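Side-chain contacts in ribose transcriptional regulator (Enterococcus faecium DO, PDB 4RK1), which binds ribose in its sugar-binding domain and, as a member of the LacI family, probably acts as a DNA-binding repressor of transcription: residues Gly11-Asp16 and Glu54-Leu59; Ala178-Ser183 and Arg201-Ala206. All coordinates share one frame; numbering follows the deposited sequence.

Contact 1: residues Gly11-Asp16 and Glu54-Leu59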
loop_
_atom_site.group_PDB
_atom_site.type_symbol
_atom_site.label_atom_id
_atom_site.label_comp_id
_atom_site.label_asym_id
_atom_site.label_seq_id
_atom_site.Cartn_x
_atom_site.Cartn_y
_atom_site.Cartn_z
ATOM N N GLY B 11 -18.400 -0.661 -6.575
ATOM C CA GLY B 11 -17.272 0.258 -6.712
ATOM C C GLY B 11 -16.867 0.936 -5.418
ATOM O O GLY B 11 -17.705 1.459 -4.697
ATOM N N VAL B 12 -15.566 0.932 -5.136
ATOM C CA VAL B 12 -15.010 1.563 -3.952
ATOM C C VAL B 12 -14.173 2.754 -4.400
ATOM O O VAL B 12 -13.243 2.597 -5.179
ATOM C CB VAL B 12 -14.141 0.566 -3.164
ATOM C CG1 VAL B 12 -13.625 1.196 -1.885
ATOM C CG2 VAL B 12 -14.932 -0.690 -2.854
ATOM N N LEU B 13 -14.515 3.947 -3.924
ATOM C CA LEU B 13 -13.803 5.146 -4.309
ATOM C C LEU B 13 -12.981 5.647 -3.134
ATOM O O LEU B 13 -13.529 5.976 -2.086
ATOM C CB LEU B 13 -14.783 6.220 -4.802
ATOM C CG LEU B 13 -15.236 6.087 -6.262
ATOM C CD1 LEU B 13 -15.914 4.756 -6.528
ATOM C CD2 LEU B 13 -16.155 7.238 -6.641
ATOM N N VAL B 14 -11.663 5.696 -3.304
ATOM C CA VAL B 14 -10.779 6.141 -2.233
ATOM C C VAL B 14 -9.919 7.311 -2.684
ATOM O O VAL B 14 -9.695 7.489 -3.872
ATOM C CB VAL B 14 -9.864 5.011 -1.698
ATOM C CG1 VAL B 14 -10.685 3.852 -1.163
ATOM C CG2 VAL B 14 -8.891 4.528 -2.762
ATOM N N PRO B 15 -9.429 8.111 -1.723
ATOM C CA PRO B 15 -8.582 9.247 -2.074
ATOM C C PRO B 15 -7.168 8.853 -2.507
ATOM O O PRO B 15 -6.545 9.591 -3.249
ATOM C CB PRO B 15 -8.506 10.077 -0.777
ATOM C CG PRO B 15 -9.235 9.323 0.275
ATOM C CD PRO B 15 -9.639 7.985 -0.270
ATOM N N ASP B 16 -6.669 7.712 -2.039
ATOM C CA ASP B 16 -5.252 7.386 -2.193
ATOM C C ASP B 16 -4.980 5.896 -1.988
ATOM O O ASP B 16 -4.740 5.452 -0.865
ATOM C CB ASP B 16 -4.450 8.210 -1.178
ATOM C CG ASP B 16 -2.952 7.954 -1.245
ATOM O OD1 ASP B 16 -2.465 7.303 -2.195
ATOM O OD2 ASP B 16 -2.258 8.423 -0.322
ATOM N N GLU B 54 -15.080 12.150 -14.661
ATOM C CA GLU B 54 -16.341 11.629 -14.125
ATOM C C GLU B 54 -16.324 10.129 -13.796
ATOM O O GLU B 54 -16.819 9.303 -14.563
ATOM C CB GLU B 54 -17.467 11.930 -15.117
ATOM C CG GLU B 54 -17.729 13.421 -15.301
ATOM C CD GLU B 54 -18.221 13.780 -16.690
ATOM O OE1 GLU B 54 -18.268 12.895 -17.572
ATOM O OE2 GLU B 54 -18.556 14.963 -16.905
ATOM N N TYR B 55 -15.780 9.795 -12.629
ATOM C CA TYR B 55 -15.763 8.411 -12.142
ATOM C C TYR B 55 -17.172 7.840 -12.031
ATOM O O TYR B 55 -17.477 6.805 -12.619
ATOM C CB TYR B 55 -15.068 8.322 -10.776
ATOM C CG TYR B 55 -13.579 8.590 -10.831
ATOM C CD1 TYR B 55 -12.678 7.561 -11.088
ATOM C CD2 TYR B 55 -13.072 9.873 -10.626
ATOM C CE1 TYR B 55 -11.314 7.800 -11.140
ATOM C CE2 TYR B 55 -11.709 10.123 -10.677
ATOM C CZ TYR B 55 -10.834 9.084 -10.936
ATOM O OH TYR B 55 -9.482 9.330 -10.989
ATOM N N LEU B 56 -18.037 8.526 -11.290
ATOM C CA LEU B 56 -19.381 8.012 -11.019
ATOM C C LEU B 56 -20.208 7.824 -12.271
ATOM O O LEU B 56 -20.880 6.795 -12.426
ATOM C CB LEU B 56 -20.141 8.929 -10.061
ATOM C CG LEU B 56 -19.746 8.934 -8.593
ATOM C CD1 LEU B 56 -20.757 9.768 -7.821
ATOM C CD2 LEU B 56 -19.650 7.519 -8.033
ATOM N N ALA B 57 -20.171 8.817 -13.157
ATOM C CA ALA B 57 -20.957 8.773 -14.385
ATOM C C ALA B 57 -20.551 7.568 -15.223
ATOM O O ALA B 57 -21.394 6.789 -15.659
ATOM C CB ALA B 57 -20.786 10.064 -15.185
ATOM N N GLU B 58 -19.252 7.405 -15.432
ATOM C CA GLU B 58 -18.760 6.283 -16.215
ATOM C C GLU B 58 -19.105 4.950 -15.535
ATOM O O GLU B 58 -19.602 4.040 -16.181
ATOM C CB GLU B 58 -17.248 6.418 -16.437
ATOM C CG GLU B 58 -16.584 5.257 -17.169
ATOM C CD GLU B 58 -17.130 5.005 -18.572
ATOM O OE1 GLU B 58 -17.691 5.934 -19.195
ATOM O OE2 GLU B 58 -16.988 3.861 -19.058
ATOM N N LEU B 59 -18.831 4.834 -14.242
ATOM C CA LEU B 59 -19.074 3.578 -13.530
ATOM C C LEU B 59 -20.561 3.234 -13.455
ATOM O O LEU B 59 -20.940 2.071 -13.571
ATOM C CB LEU B 59 -18.451 3.632 -12.134
ATOM C CG LEU B 59 -16.913 3.615 -12.091
ATOM C CD1 LEU B 59 -16.429 3.503 -10.655
ATOM C CD2 LEU B 59 -16.355 2.476 -12.926
#
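L13 lays its two methyl groups against the inner side of helix 55-61, CD2 on L56 and CD1 on L59, and so ties an inner strand to the helix above it in a periplasmic-binding-protein type I fold. Strand 9-14 lies between, and parallel to, strands 39-44 and 66-69, and the helix belongs to the beta-alpha-beta crossover that joins those two neighbours over it. The short strand and helix segments run almost antiparallel, at 168° with 11.0 Å between their axes, the layer spacing familiar from alpha/beta packing. A single leucine does the bridging, for L13 takes part in all three side-chain contacts. Its CG stands beside the backbone N, anti to the carbonyl carbon (chi1 -82°), and the branch then splits along the helix. L13 CD2 comes within 3.8 Å of L56 CD2, the two side chains meeting at a slant. The same L13 CD2 also reaches the root of Y55, 4.4 Å from the CB of that residue. One turn on from Y55, L59 CD1 approaches L13 CD1 at 4.3 Å. All of these contacts are dispersive.

Around this pair, L56 also packs on V74 and on A78, I79 and L83 of helix 76-84. V12, which leaves the strand away from the helix, lies instead on M26 and I29 of helix 20-33, and the sheet is thus sandwiched between helices. Helix 55-61 also borders the second subunit: L59 packs on I41 of that chain. E58 adds a polar grip there: its OE2 takes a hydrogen bond with T9 OG1 of the second subunit and a salt bridge with R62 NH2 of its own chain.

Contact 2: residues Ala178-Ser183 and Arg201-Ala206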
loop_
_atom_site.group_PDB
_atom_site.type_symbol
_atom_site.label_atom_id
_atom_site.label_comp_id
_atom_site.label_asym_id
_atom_site.label_seq_id
_atom_site.Cartn_x
_atom_site.Cartn_y
_atom_site.Cartn_z
ATOM N N ALA B 178 13.064 19.561 8.660
ATOM C CA ALA B 178 13.922 20.729 8.902
ATOM C C ALA B 178 13.189 21.785 9.735
ATOM O O ALA B 178 13.746 22.335 10.686
ATOM C CB ALA B 178 14.396 21.328 7.578
ATOM N N GLU B 179 11.935 22.058 9.383
ATOM C CA GLU B 179 11.105 22.956 10.185
ATOM C C GLU B 179 10.927 22.433 11.612
ATOM O O GLU B 179 10.981 23.198 12.569
ATOM C CB GLU B 179 9.739 23.156 9.538
ATOM C CG GLU B 179 9.765 23.998 8.268
ATOM C CD GLU B 179 8.421 24.026 7.563
ATOM O OE1 GLU B 179 7.440 23.509 8.133
ATOM O OE2 GLU B 179 8.342 24.563 6.439
ATOM N N LEU B 180 10.719 21.130 11.763
ATOM C CA LEU B 180 10.589 20.557 13.097
ATOM C C LEU B 180 11.859 20.774 13.908
ATOM O O LEU B 180 11.799 21.165 15.079
ATOM C CB LEU B 180 10.273 19.063 13.020
ATOM C CG LEU B 180 10.196 18.332 14.361
ATOM C CD1 LEU B 180 9.014 18.817 15.179
ATOM C CD2 LEU B 180 10.119 16.828 14.123
ATOM N N LEU B 181 13.006 20.506 13.290
ATOM C CA LEU B 181 14.299 20.649 13.974
ATOM C C LEU B 181 14.581 22.102 14.385
ATOM O O LEU B 181 15.212 22.352 15.403
ATOM C CB LEU B 181 15.426 20.118 13.094
ATOM C CG LEU B 181 15.401 18.605 12.851
ATOM C CD1 LEU B 181 16.292 18.239 11.685
ATOM C CD2 LEU B 181 15.805 17.831 14.099
ATOM N N ASP B 182 14.096 23.049 13.599
ATOM C CA ASP B 182 14.273 24.463 13.930
ATOM C C ASP B 182 13.262 24.997 14.951
ATOM O O ASP B 182 13.398 26.123 15.431
ATOM C CB ASP B 182 14.260 25.306 12.647
ATOM C CG ASP B 182 15.570 25.213 11.883
ATOM O OD1 ASP B 182 16.606 24.868 12.497
ATOM O OD2 ASP B 182 15.568 25.473 10.670
ATOM N N SER B 183 12.260 24.196 15.299
ATOM C CA SER B 183 11.272 24.601 16.299
ATOM C C SER B 183 11.738 24.201 17.685
ATOM O O SER B 183 12.737 23.492 17.840
ATOM C CB SER B 183 9.914 23.950 16.005
ATOM O OG SER B 183 9.902 22.585 16.413
ATOM N N ARG B 201 12.411 9.084 8.937
ATOM C CA ARG B 201 13.476 9.168 7.962
ATOM C C ARG B 201 14.243 10.479 8.113
ATOM O O ARG B 201 15.467 10.474 8.188
ATOM C CB ARG B 201 12.934 9.038 6.541
ATOM C CG ARG B 201 14.024 9.134 5.482
ATOM C CD ARG B 201 13.443 9.201 4.082
ATOM N NE ARG B 201 14.474 9.487 3.097
ATOM C CZ ARG B 201 14.252 9.650 1.794
ATOM N NH1 ARG B 201 13.028 9.550 1.299
ATOM N NH2 ARG B 201 15.269 9.917 0.984
ATOM N N GLY B 202 13.520 11.592 8.153
ATOM C CA GLY B 202 14.142 12.897 8.321
ATOM C C GLY B 202 14.991 12.987 9.573
ATOM O O GLY B 202 16.112 13.492 9.538
ATOM N N LEU B 203 14.481 12.476 10.686
ATOM C CA LEU B 203 15.209 12.568 11.954
ATOM C C LEU B 203 16.434 11.676 11.979
ATOM O O LEU B 203 17.503 12.085 12.457
ATOM C CB LEU B 203 14.293 12.250 13.136
ATOM C CG LEU B 203 13.226 13.316 13.351
ATOM C CD1 LEU B 203 12.194 12.825 14.346
ATOM C CD2 LEU B 203 13.848 14.631 13.806
ATOM N N GLU B 204 16.287 10.462 11.453
ATOM C CA GLU B 204 17.430 9.560 11.288
ATOM C C GLU B 204 18.559 10.216 10.475
ATOM O O GLU B 204 19.723 10.180 10.876
ATOM C CB GLU B 204 16.980 8.255 10.629
ATOM C CG GLU B 204 16.115 7.394 11.546
ATOM C CD GLU B 204 15.181 6.430 10.816
ATOM O OE1 GLU B 204 15.163 6.393 9.563
ATOM O OE2 GLU B 204 14.453 5.694 11.519
ATOM N N GLU B 205 18.204 10.829 9.353
ATOM C CA GLU B 205 19.195 11.472 8.488
ATOM C C GLU B 205 19.870 12.683 9.137
ATOM O O GLU B 205 21.022 12.986 8.829
ATOM C CB GLU B 205 18.566 11.845 7.148
ATOM C CG GLU B 205 18.235 10.600 6.331
ATOM C CD GLU B 205 17.595 10.890 5.001
ATOM O OE1 GLU B 205 17.538 12.078 4.609
ATOM O OE2 GLU B 205 17.155 9.907 4.353
ATOM N N ALA B 206 19.167 13.347 10.051
ATOM C CA ALA B 206 19.727 14.473 10.806
ATOM C C ALA B 206 20.497 14.032 12.056
ATOM O O ALA B 206 20.966 14.869 12.816
ATOM C CB ALA B 206 18.624 15.446 11.188
#
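Two helices come together near their C-terminal ends, 177-182 and 193-205, with the CA atoms of L181 and L203 8.4 Å apart; strand 187-190 links them in the alpha/beta layering of the C-terminal lobe of this periplasmic-binding-protein type I fold. L181 works with both branches. L181 CD2 meets L203 CD2 at 3.8 Å, the two side chains lying alongside and pointing opposite ways, while L181 CD1 touches A206 CB at 3.7 Å. L203 leaves its helix obliquely but sets CG beside the backbone N (chi1 -68°), which helps to carry CD2 across the gap. Deeper in, L180 CD2 lies 4.3 Å from L203 CD2, and Y214 touches all three leucines. A206, at the end of its helix, is the exposed member of the contact; L181 also packs on K208.

Polar groups finish the ends and the outer face. The carbonyl oxygen of L180 accepts two bonds from S183, one from its backbone N and one from OG, and OG is also hydrogen-bonded to A185 N, so the chain is pinned as it leaves the helix. On helix 193-205, R201 and E205 form a salt bridge one turn apart, at the interface with the second subunit: K231 of that subunit also pairs with E205 OE2, and Y227 of that subunit makes a cation-pi contact with R201. Within the bridge, R201 NE points nearly straight (169°) at E205 OE2, 3.0 Å away; OE2 lies in the guanidinium plane of R201, whereas NE meets it from above the carboxylate plane of E205.

Contacts 1 and 2 illustrate one solution, leucine methyls meeting across secondary-structure elements, in the two lobes that enclose the ribose, with centres about 37 Å apart and nearest atoms about 15 Å apart. Contact 1 joins strand to helix and is buried; contact 2 joins helix to helix and is only partly buried, with an exposed alanine at its margin. They share no helix or strand, and only contact 1 includes a strand of the sheet itself. Each also borders the second subunit, but differently: around 54-59 apolar packing accompanies a hydrogen bond, whereas around 201-206 charged and cation-pi partners predominate.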